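Local coordinates for protein Udp-n-acetylglucosamine pyrophosphorylase (Trypanosoma brucei, PDB 4BQH) that probably catalyses the formation of UDP-N-acetylglucosamine and diphosphate from UTP and N-acetylglucosamine 1-phosphate, at residues 304-309 with 423-428; 291-296 with 357-362; 44-49 with 212-217. All coordinates share one frame; numbering follows the deposited sequence.

Interaction 1: 304-309 with 423-428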
loop_
_atom_site.group_PDB
_atom_site.type_symbol
_atom_site.label_atom_id
_atom_site.label_comp_id
_atom_site.label_asym_id
_atom_site.label_seq_id
_atom_site.Cartn_x
_atom_site.Cartn_y
_atom_site.Cartn_z
ATOM N N VAL A 304 -12.776 -3.071 -7.906
ATOM C CA VAL A 304 -11.675 -3.483 -7.003
ATOM C C VAL A 304 -10.925 -4.644 -7.641
ATOM O O VAL A 304 -11.558 -5.635 -8.031
ATOM C CB VAL A 304 -12.196 -3.944 -5.622
ATOM C CG1 VAL A 304 -11.043 -4.566 -4.800
ATOM C CG2 VAL A 304 -12.812 -2.771 -4.872
ATOM N N VAL A 305 -9.593 -4.538 -7.727
ATOM C CA VAL A 305 -8.753 -5.694 -8.031
ATOM C C VAL A 305 -7.776 -5.844 -6.880
ATOM O O VAL A 305 -7.182 -4.849 -6.445
ATOM C CB VAL A 305 -7.949 -5.526 -9.343
ATOM C CG1 VAL A 305 -7.237 -6.822 -9.671
ATOM C CG2 VAL A 305 -8.880 -5.167 -10.502
ATOM N N VAL A 306 -7.652 -7.071 -6.357
ATOM C CA VAL A 306 -6.655 -7.343 -5.323
ATOM C C VAL A 306 -5.549 -8.222 -5.882
ATOM O O VAL A 306 -5.791 -9.155 -6.706
ATOM C CB VAL A 306 -7.257 -8.003 -4.058
ATOM C CG1 VAL A 306 -8.335 -7.081 -3.463
ATOM C CG2 VAL A 306 -7.846 -9.373 -4.385
ATOM N N LYS A 307 -4.324 -7.927 -5.454
ATOM C CA LYS A 307 -3.239 -8.868 -5.726
ATOM C C LYS A 307 -3.087 -9.839 -4.573
ATOM O O LYS A 307 -3.154 -9.453 -3.407
ATOM C CB LYS A 307 -1.905 -8.143 -5.914
ATOM C CG LYS A 307 -1.719 -7.639 -7.328
ATOM C CD LYS A 307 -0.319 -7.037 -7.434
ATOM C CE LYS A 307 -0.063 -6.569 -8.853
ATOM N NZ LYS A 307 1.176 -5.728 -8.917
ATOM N N THR A 308 -2.845 -11.094 -4.908
ATOM C CA THR A 308 -2.731 -12.162 -3.906
ATOM C C THR A 308 -1.589 -13.068 -4.322
ATOM O O THR A 308 -1.177 -13.041 -5.482
ATOM C CB THR A 308 -4.021 -12.994 -3.832
ATOM O OG1 THR A 308 -4.333 -13.518 -5.134
ATOM C CG2 THR A 308 -5.184 -12.100 -3.376
ATOM N N CYS A 309 -1.087 -13.864 -3.384
ATOM C CA CYS A 309 -0.019 -14.828 -3.667
ATOM C C CYS A 309 -0.414 -16.202 -3.098
ATOM O O CYS A 309 -1.114 -16.262 -2.086
ATOM C CB CYS A 309 1.281 -14.368 -2.975
ATOM S SG CYS A 309 1.922 -12.836 -3.692
ATOM N N PHE A 423 -15.517 -7.278 -8.670
ATOM C CA PHE A 423 -14.338 -7.651 -7.858
ATOM C C PHE A 423 -13.478 -8.696 -8.579
ATOM O O PHE A 423 -13.989 -9.715 -9.053
ATOM C CB PHE A 423 -14.803 -8.201 -6.494
ATOM C CG PHE A 423 -13.658 -8.603 -5.584
ATOM C CD1 PHE A 423 -13.099 -7.671 -4.708
ATOM C CD2 PHE A 423 -13.151 -9.887 -5.600
ATOM C CE1 PHE A 423 -12.068 -8.026 -3.864
ATOM C CE2 PHE A 423 -12.110 -10.265 -4.746
ATOM C CZ PHE A 423 -11.568 -9.322 -3.881
ATOM N N ARG A 424 -12.177 -8.432 -8.695
ATOM C CA ARG A 424 -11.277 -9.396 -9.333
ATOM C C ARG A 424 -10.036 -9.657 -8.480
ATOM O O ARG A 424 -9.575 -8.793 -7.720
ATOM C CB ARG A 424 -10.840 -8.900 -10.711
ATOM C CG ARG A 424 -11.973 -8.702 -11.735
ATOM C CD ARG A 424 -12.459 -10.069 -12.188
ATOM N NE ARG A 424 -13.540 -9.977 -13.185
ATOM C CZ ARG A 424 -14.839 -9.981 -12.908
ATOM N NH1 ARG A 424 -15.278 -10.037 -11.645
ATOM N NH2 ARG A 424 -15.717 -9.907 -13.917
ATOM N N ILE A 425 -9.514 -10.867 -8.626
ATOM C CA ILE A 425 -8.260 -11.285 -7.987
ATOM C C ILE A 425 -7.211 -11.451 -9.076
ATOM O O ILE A 425 -7.495 -12.044 -10.142
ATOM C CB ILE A 425 -8.448 -12.649 -7.308
ATOM C CG1 ILE A 425 -9.307 -12.472 -6.041
ATOM C CG2 ILE A 425 -7.077 -13.280 -6.978
ATOM C CD1 ILE A 425 -9.833 -13.772 -5.444
ATOM N N MET A 426 -6.000 -10.957 -8.809
ATOM C CA MET A 426 -4.845 -11.223 -9.674
ATOM C C MET A 426 -3.792 -11.934 -8.805
ATOM O O MET A 426 -3.242 -11.340 -7.893
ATOM C CB MET A 426 -4.298 -9.925 -10.289
ATOM C CG MET A 426 -3.185 -10.157 -11.313
ATOM S SD MET A 426 -2.832 -8.621 -12.219
ATOM C CE MET A 426 -1.896 -7.753 -11.053
ATOM N N GLN A 427 -3.589 -13.220 -9.065
ATOM C CA GLN A 427 -2.644 -14.027 -8.287
ATOM C C GLN A 427 -1.262 -13.831 -8.921
ATOM O O GLN A 427 -1.082 -14.141 -10.084
ATOM C CB GLN A 427 -3.058 -15.501 -8.294
ATOM C CG GLN A 427 -2.134 -16.428 -7.482
ATOM C CD GLN A 427 -2.672 -16.762 -6.093
ATOM O OE1 GLN A 427 -3.030 -15.870 -5.314
ATOM N NE2 GLN A 427 -2.721 -18.058 -5.776
ATOM N N VAL A 428 -0.316 -13.317 -8.139
ATOM C CA VAL A 428 1.004 -12.927 -8.641
ATOM C C VAL A 428 2.113 -13.727 -7.942
ATOM O O VAL A 428 1.879 -14.398 -6.943
ATOM C CB VAL A 428 1.277 -11.398 -8.503
ATOM C CG1 VAL A 428 0.269 -10.588 -9.306
ATOM C CG2 VAL A 428 1.288 -10.946 -7.032
#
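Strands 304-309 and 423-427 pair in parallel, Val304 beside Phe423 through to Thr308 beside Gln427, their short axes 4.7 Å apart and inclined by 25° with the twist of a beta sheet. The pair belongs to the large mixed sheet of this GT-A type nucleotidyltransferase. Five backbone bonds run in the parallel ladder pattern: Val306 gives its N-H to Arg424 O and receives Met426 N on its O, and Thr308 likewise bonds Met426 O and Val428 N. On the face carrying Val304, Val306 and Thr308, CG of Phe423 is anti to the backbone N (chi1 -180°), and the far end of the ring comes nearer the valines of strand 304-309. Phe423 CD1 meets Val304 CG1 at 3.7 Å, and CZ meets Val306 CG2 at 3.8 Å, both methyls approaching obliquely; Trp328 stacks on the same ring. Val306 CG2 also touches Ile425 CG1 at 3.8 Å, which continues the apolar row. The other face holds Val305, packed against helix 291-300, and the Lys307 and Met426 side chains, which lie side by side and point the same way. Lys307 NZ forms salt bridges with Glu433 and Asp290, which would be expected to favour its charged form. Arg424 turns its end away from the ladder toward Glu300. Gln427 bends at chi2 and brings its amide back across Thr308, while its NE2 is hydrogen-bonded to Asn353 O. Thr308 OG1 donates to Gln427 OE1 at 2.7 Å, tilted 22° from the amide carbonyl plane.

Interaction 2: 291-296 with 357-362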
loop_
_atom_site.group_PDB
_atom_site.type_symbol
_atom_site.label_atom_id
_atom_site.label_comp_id
_atom_site.label_asym_id
_atom_site.label_seq_id
_atom_site.Cartn_x
_atom_site.Cartn_y
_atom_site.Cartn_z
ATOM N N PRO A 291 1.229 -1.552 -14.967
ATOM C CA PRO A 291 0.311 -1.437 -16.101
ATOM C C PRO A 291 -0.498 -2.716 -16.371
ATOM O O PRO A 291 -1.590 -2.628 -16.933
ATOM C CB PRO A 291 1.251 -1.118 -17.279
ATOM C CG PRO A 291 2.540 -1.829 -16.903
ATOM C CD PRO A 291 2.642 -1.561 -15.412
ATOM N N VAL A 292 -0.007 -3.885 -15.967
ATOM C CA VAL A 292 -0.818 -5.126 -16.132
ATOM C C VAL A 292 -2.003 -5.124 -15.147
ATOM O O VAL A 292 -3.127 -5.477 -15.513
ATOM C CB VAL A 292 0.038 -6.393 -15.967
ATOM C CG1 VAL A 292 -0.799 -7.675 -16.026
ATOM C CG2 VAL A 292 1.139 -6.406 -17.029
ATOM N N PHE A 293 -1.736 -4.725 -13.909
ATOM C CA PHE A 293 -2.756 -4.604 -12.847
ATOM C C PHE A 293 -3.826 -3.603 -13.312
ATOM O O PHE A 293 -5.019 -3.880 -13.259
ATOM C CB PHE A 293 -2.003 -4.046 -11.626
ATOM C CG PHE A 293 -2.696 -4.186 -10.289
ATOM C CD1 PHE A 293 -3.710 -5.104 -10.050
ATOM C CD2 PHE A 293 -2.227 -3.426 -9.229
ATOM C CE1 PHE A 293 -4.265 -5.233 -8.762
ATOM C CE2 PHE A 293 -2.773 -3.548 -7.941
ATOM C CZ PHE A 293 -3.794 -4.455 -7.724
ATOM N N ILE A 294 -3.379 -2.453 -13.808
ATOM C CA ILE A 294 -4.279 -1.406 -14.327
ATOM C C ILE A 294 -5.078 -1.870 -15.551
ATOM O O ILE A 294 -6.296 -1.651 -15.621
ATOM C CB ILE A 294 -3.486 -0.122 -14.632
ATOM C CG1 ILE A 294 -2.893 0.447 -13.321
ATOM C CG2 ILE A 294 -4.358 0.925 -15.350
ATOM C CD1 ILE A 294 -1.732 1.420 -13.594
ATOM N N GLY A 295 -4.393 -2.490 -16.498
ATOM C CA GLY A 295 -5.046 -2.996 -17.719
ATOM C C GLY A 295 -6.088 -4.059 -17.396
ATOM O O GLY A 295 -7.198 -4.060 -17.951
ATOM N N TYR A 296 -5.752 -4.939 -16.455
ATOM C CA TYR A 296 -6.702 -5.959 -15.993
ATOM C C TYR A 296 -7.948 -5.308 -15.390
ATOM O O TYR A 296 -9.082 -5.715 -15.690
ATOM C CB TYR A 296 -6.014 -6.855 -14.954
ATOM C CG TYR A 296 -6.825 -8.021 -14.438
ATOM C CD1 TYR A 296 -7.415 -8.967 -15.303
ATOM C CD2 TYR A 296 -6.928 -8.227 -13.067
ATOM C CE1 TYR A 296 -8.129 -10.059 -14.781
ATOM C CE2 TYR A 296 -7.642 -9.298 -12.537
ATOM C CZ TYR A 296 -8.236 -10.200 -13.385
ATOM O OH TYR A 296 -8.903 -11.243 -12.782
ATOM N N ILE A 357 -1.734 -9.736 0.187
ATOM C CA ILE A 357 -0.464 -8.994 0.300
ATOM C C ILE A 357 -0.687 -7.461 0.378
ATOM O O ILE A 357 0.247 -6.666 0.206
ATOM C CB ILE A 357 0.558 -9.384 -0.798
ATOM C CG1 ILE A 357 0.040 -9.049 -2.205
ATOM C CG2 ILE A 357 0.905 -10.878 -0.692
ATOM C CD1 ILE A 357 1.151 -8.843 -3.220
ATOM N N SER A 358 -1.919 -7.062 0.676
ATOM C CA SER A 358 -2.291 -5.652 0.867
ATOM C C SER A 358 -1.853 -4.793 -0.315
ATOM O O SER A 358 -1.226 -3.740 -0.147
ATOM C CB SER A 358 -1.751 -5.089 2.192
ATOM O OG SER A 358 -2.119 -5.969 3.226
ATOM N N SER A 359 -2.192 -5.251 -1.511
ATOM C CA SER A 359 -1.910 -4.506 -2.717
ATOM C C SER A 359 -3.212 -4.473 -3.527
ATOM O O SER A 359 -3.677 -5.519 -3.987
ATOM C CB SER A 359 -0.811 -5.205 -3.504
ATOM O OG SER A 359 -0.567 -4.500 -4.706
ATOM N N ASN A 360 -3.799 -3.286 -3.671
ATOM C CA ASN A 360 -5.142 -3.141 -4.242
ATOM C C ASN A 360 -5.188 -2.079 -5.319
ATOM O O ASN A 360 -4.408 -1.123 -5.307
ATOM C CB ASN A 360 -6.199 -2.724 -3.200
ATOM C CG ASN A 360 -6.235 -3.600 -1.958
ATOM O OD1 ASN A 360 -5.998 -4.820 -1.981
ATOM N ND2 ASN A 360 -6.619 -2.986 -0.876
ATOM N N LEU A 361 -6.122 -2.247 -6.247
ATOM C CA LEU A 361 -6.383 -1.200 -7.226
ATOM C C LEU A 361 -7.877 -0.936 -7.189
ATOM O O LEU A 361 -8.672 -1.843 -7.414
ATOM C CB LEU A 361 -5.923 -1.667 -8.612
ATOM C CG LEU A 361 -6.051 -0.634 -9.723
ATOM C CD1 LEU A 361 -5.048 0.491 -9.544
ATOM C CD2 LEU A 361 -5.768 -1.297 -11.044
ATOM N N CYS A 362 -8.273 0.297 -6.885
ATOM C CA CYS A 362 -9.683 0.600 -6.731
ATOM C C CYS A 362 -10.088 1.721 -7.670
ATOM O O CYS A 362 -9.322 2.662 -7.863
ATOM C CB CYS A 362 -9.964 1.062 -5.308
ATOM S SG CYS A 362 -9.593 -0.209 -4.079
#
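Phe293 and Leu361 make a buried, apolar helix-on-sheet contact, in which the N-terminal part of helix 291-300 lies across strand 359-363 of the large mixed sheet. The short helix and strand axes come within 9.5 Å at 42°, and side chains fill the gap between them. Phe293 and Leu361 both point into it and slide past each other in opposite directions. The phenyl ring of Phe293 leaves the helix with CG anti to the backbone N (chi1 -163°) and reaches over the strand backbone, where Leu361 CB sits over one face in a CH-pi contact, 3.8 Å from the ring centroid and 18° off the normal. Leu361 CB is offset toward the rim, nearest Phe293 CZ at 3.6 Å. Phe293 CZ also lies 3.5 Å from Leu361 N, so the outer end of the ring rests on the peptide joining Asn360 to Leu361. Ser359 OG approaches the ring more loosely, 4.0 Å from Phe293 CE2. In return, Leu361 sends its CD2 methyl to the helix backbone, 3.5 Å from Phe293 O and 3.6 Å from Ile294 CA. Ile294 CG1 adds a contact to Leu361 CD2 at 4.1 Å, the two side chains crossing at about a right angle. The interface therefore rests on one aromatic and two branched aliphatic side chains interlocked with main chain. Phe293 also packs on Val305 of strand 304-309 and Met426 of strand 423-427, and Pro291 and Val292 touch helix 95-110, which places helix 291-300 between that helix and the sheet.

Interaction 3: 44-49 with 212-217. With 9VU ((3S)-3-[2-(1,3-benzodioxol-5-yl)-2-oxidanylidene-ethyl]-4-bromanyl-5-methyl-3-oxidanyl-1H-indol-2-one), chain C.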
loop_
_atom_site.group_PDB
_atom_site.type_symbol
_atom_site.label_atom_id
_atom_site.label_comp_id
_atom_site.label_asym_id
_atom_site.label_seq_id
_atom_site.Cartn_x
_atom_site.Cartn_y
_atom_site.Cartn_z
ATOM N N ASN A 44 -5.470 17.359 15.139
ATOM C CA ASN A 44 -4.473 17.007 14.135
ATOM C C ASN A 44 -4.259 15.521 13.941
ATOM O O ASN A 44 -3.787 15.113 12.873
ATOM C CB ASN A 44 -3.132 17.642 14.477
ATOM C CG ASN A 44 -3.239 19.138 14.637
ATOM O OD1 ASN A 44 -4.074 19.782 13.991
ATOM N ND2 ASN A 44 -2.420 19.698 15.517
ATOM N N GLU A 45 -4.555 14.727 14.972
ATOM C CA GLU A 45 -4.304 13.277 14.899
ATOM C C GLU A 45 -5.589 12.476 14.828
ATOM O O GLU A 45 -5.547 11.316 14.423
ATOM C CB GLU A 45 -3.503 12.781 16.108
ATOM C CG GLU A 45 -2.143 13.438 16.236
ATOM C CD GLU A 45 -1.391 12.896 17.436
ATOM O OE1 GLU A 45 -1.190 11.664 17.518
ATOM O OE2 GLU A 45 -1.013 13.697 18.302
ATOM N N LEU A 46 -6.696 13.059 15.285
ATOM C CA LEU A 46 -8.018 12.408 15.176
ATOM C C LEU A 46 -9.019 13.264 14.393
ATOM O O LEU A 46 -10.223 13.259 14.675
ATOM C CB LEU A 46 -8.590 12.042 16.561
ATOM C CG LEU A 46 -7.779 10.915 17.219
ATOM C CD1 LEU A 46 -6.901 11.544 18.269
ATOM C CD2 LEU A 46 -8.689 9.840 17.810
ATOM N N ALA A 47 -8.503 14.018 13.427
ATOM C CA ALA A 47 -9.350 14.869 12.590
ATOM C C ALA A 47 -10.496 14.045 11.994
ATOM O O ALA A 47 -10.280 12.925 11.506
ATOM C CB ALA A 47 -8.517 15.513 11.486
ATOM N N GLY A 48 -11.707 14.579 12.072
ATOM C CA GLY A 48 -12.857 13.969 11.426
ATOM C C GLY A 48 -13.506 12.821 12.181
ATOM O O GLY A 48 -14.647 12.467 11.877
ATOM N N VAL A 49 -12.805 12.262 13.187
ATOM C CA VAL A 49 -13.338 11.132 13.967
ATOM C C VAL A 49 -14.637 11.525 14.659
ATOM O O VAL A 49 -14.715 12.561 15.344
ATOM C CB VAL A 49 -12.317 10.628 15.023
ATOM C CG1 VAL A 49 -12.989 9.723 16.066
ATOM C CG2 VAL A 49 -11.126 9.941 14.345
ATOM N N SER A 212 -5.858 8.574 13.698
ATOM C CA SER A 212 -5.741 7.447 14.597
ATOM C C SER A 212 -7.126 7.125 15.182
ATOM O O SER A 212 -8.102 7.861 14.979
ATOM C CB SER A 212 -4.746 7.776 15.694
ATOM O OG SER A 212 -5.189 8.909 16.433
ATOM N N VAL A 213 -7.222 6.005 15.895
ATOM C CA VAL A 213 -8.503 5.541 16.437
ATOM C C VAL A 213 -8.333 5.400 17.958
ATOM O O VAL A 213 -7.335 4.829 18.407
ATOM C CB VAL A 213 -8.875 4.173 15.825
ATOM C CG1 VAL A 213 -10.132 3.595 16.474
ATOM C CG2 VAL A 213 -9.133 4.338 14.326
ATOM N N PRO A 214 -9.280 5.927 18.750
ATOM C CA PRO A 214 -9.111 5.819 20.240
ATOM C C PRO A 214 -9.079 4.371 20.743
ATOM O O PRO A 214 -9.616 3.463 20.063
ATOM C CB PRO A 214 -10.371 6.487 20.788
ATOM C CG PRO A 214 -10.884 7.350 19.665
ATOM C CD PRO A 214 -10.529 6.618 18.392
ATOM N N CYS A 215 -8.451 4.152 21.901
ATOM C CA CYS A 215 -8.524 2.873 22.601
ATOM C C CYS A 215 -9.460 2.979 23.803
ATOM O O CYS A 215 -9.549 4.040 24.431
ATOM C CB CYS A 215 -7.170 2.443 23.124
ATOM S SG CYS A 215 -5.792 3.006 22.120
ATOM N N TYR A 216 -10.122 1.870 24.120
ATOM C CA TYR A 216 -11.251 1.873 25.058
ATOM C C TYR A 216 -11.119 0.894 26.217
ATOM O O TYR A 216 -10.603 -0.199 26.046
ATOM C CB TYR A 216 -12.526 1.526 24.272
ATOM C CG TYR A 216 -12.900 2.580 23.260
ATOM C CD1 TYR A 216 -12.340 2.584 21.974
ATOM C CD2 TYR A 216 -13.813 3.588 23.594
ATOM C CE1 TYR A 216 -12.687 3.568 21.060
ATOM C CE2 TYR A 216 -14.165 4.565 22.697
ATOM C CZ TYR A 216 -13.594 4.553 21.438
ATOM O OH TYR A 216 -13.929 5.521 20.565
ATOM N N ASP A 217 -11.619 1.292 27.383
ATOM C CA ASP A 217 -11.860 0.344 28.468
ATOM C C ASP A 217 -13.025 -0.566 28.072
ATOM O O ASP A 217 -14.072 -0.079 27.683
ATOM C CB ASP A 217 -12.199 1.087 29.761
ATOM C CG ASP A 217 -12.431 0.137 30.922
ATOM O OD1 ASP A 217 -11.467 -0.524 31.354
ATOM O OD2 ASP A 217 -13.578 0.053 31.399
HETATM O OAN 9VU C . -15.467 8.573 12.610
HETATM C CAH 9VU C . -15.389 8.779 11.383
HETATM N NAG 9VU C . -15.401 9.994 10.828
HETATM C CAC 9VU C . -15.336 9.858 9.476
HETATM C CAB 9VU C . -15.346 10.812 8.539
HETATM C CAA 9VU C . -15.305 10.529 7.165
HETATM C CAF 9VU C . -15.270 9.183 6.781
HETATM C CAJ 9VU C . -15.233 8.841 5.386
HETATM C CAE 9VU C . -15.264 8.212 7.807
HETATM BR BRA 9VU C . -15.149 6.401 7.247
HETATM C CAD 9VU C . -15.295 8.541 9.129
HETATM C CAI 9VU C . -15.329 7.793 10.359
HETATM O OAL 9VU C . -16.552 7.058 10.447
HETATM C CAM 9VU C . -14.219 6.721 10.531
HETATM C CAO 9VU C . -12.802 7.313 10.677
HETATM O OAP 9VU C . -12.697 8.540 10.822
HETATM C CAQ 9VU C . -11.696 6.412 10.691
HETATM C CAV 9VU C . -11.797 5.084 10.271
HETATM C CAU 9VU C . -10.742 4.250 10.304
HETATM O OAY 9VU C . -10.676 2.941 9.921
HETATM C CAX 9VU C . -9.457 2.459 10.551
HETATM O OAW 9VU C . -8.640 3.634 10.632
HETATM C CAT 9VU C . -9.542 4.661 10.713
HETATM C CAS 9VU C . -9.362 5.929 11.116
HETATM C CAR 9VU C . -10.425 6.831 11.104
HETATM O O HOH W 1 -3.203 9.981 18.297
#
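Ser212 meets the loop between helices 32-44 and 51-64 through its N-H, which donates to Glu45 O at 2.9 Å and 165°, nearly along the C=O axis. Its OG lies between the backbone N and the carbonyl carbon (chi1 60°), close to Leu46 CG at 3.4 Å. A water joins this hydroxyl to the Glu45 carboxylate, donating to OE1 at 2.7 Å; Arg230 forms a salt bridge with the same OE1. Ser212 O is buried against apolar groups, with Leu46 CD2 at 3.5 Å and Val49 CG2 at 3.7 Å, and has no hydrogen-bond partner in the model. Val213 turns away from the loop and lays CG2 against the benzodioxole of the bound inhibitor 9VU, 3.6 Å from CAS. Pro214 comes back into contact, its CD touching Leu46 CD2 at 3.8 Å as the side chains cross obliquely. Beyond it, Cys215 is joined to Cys232 by a disulfide, tying the segment to strand 230-234. Across from these residues, a type II turn from Leu46 to Val49 presents Gly48 O to the indolone NAG of 9VU, a hydrogen bond of 2.8 Å, and Asp50 N also bonds the inhibitor. The two segments thus hold one another by a backbone bond, a water and aliphatic packing, while Gly48 O meets the indolone and a Val213 methyl meets the benzodioxole of this allosteric inhibitor.

Along the chain interaction 3 closes first; the segments of interactions 1 and 2 then alternate, in the order 291-296, 304-309, 357-362 and 423-428. Interactions 1 and 2 have centres 7 Å apart and form one continuous core: strand 304-309 lies between strands 359-363 and 423-427 in the large mixed sheet, and helix 291-300, which precedes it, covers one face. Interaction 3 lies apart, centred about 31 Å from interaction 1 and 30 Å from interaction 2, where an N-terminal loop meets a separate small antiparallel sheet. The inhibitor touches interaction 3 and lies about 13 Å from the side chain of Asn360 in interaction 2, so its pocket sits between that junction and the sheet core.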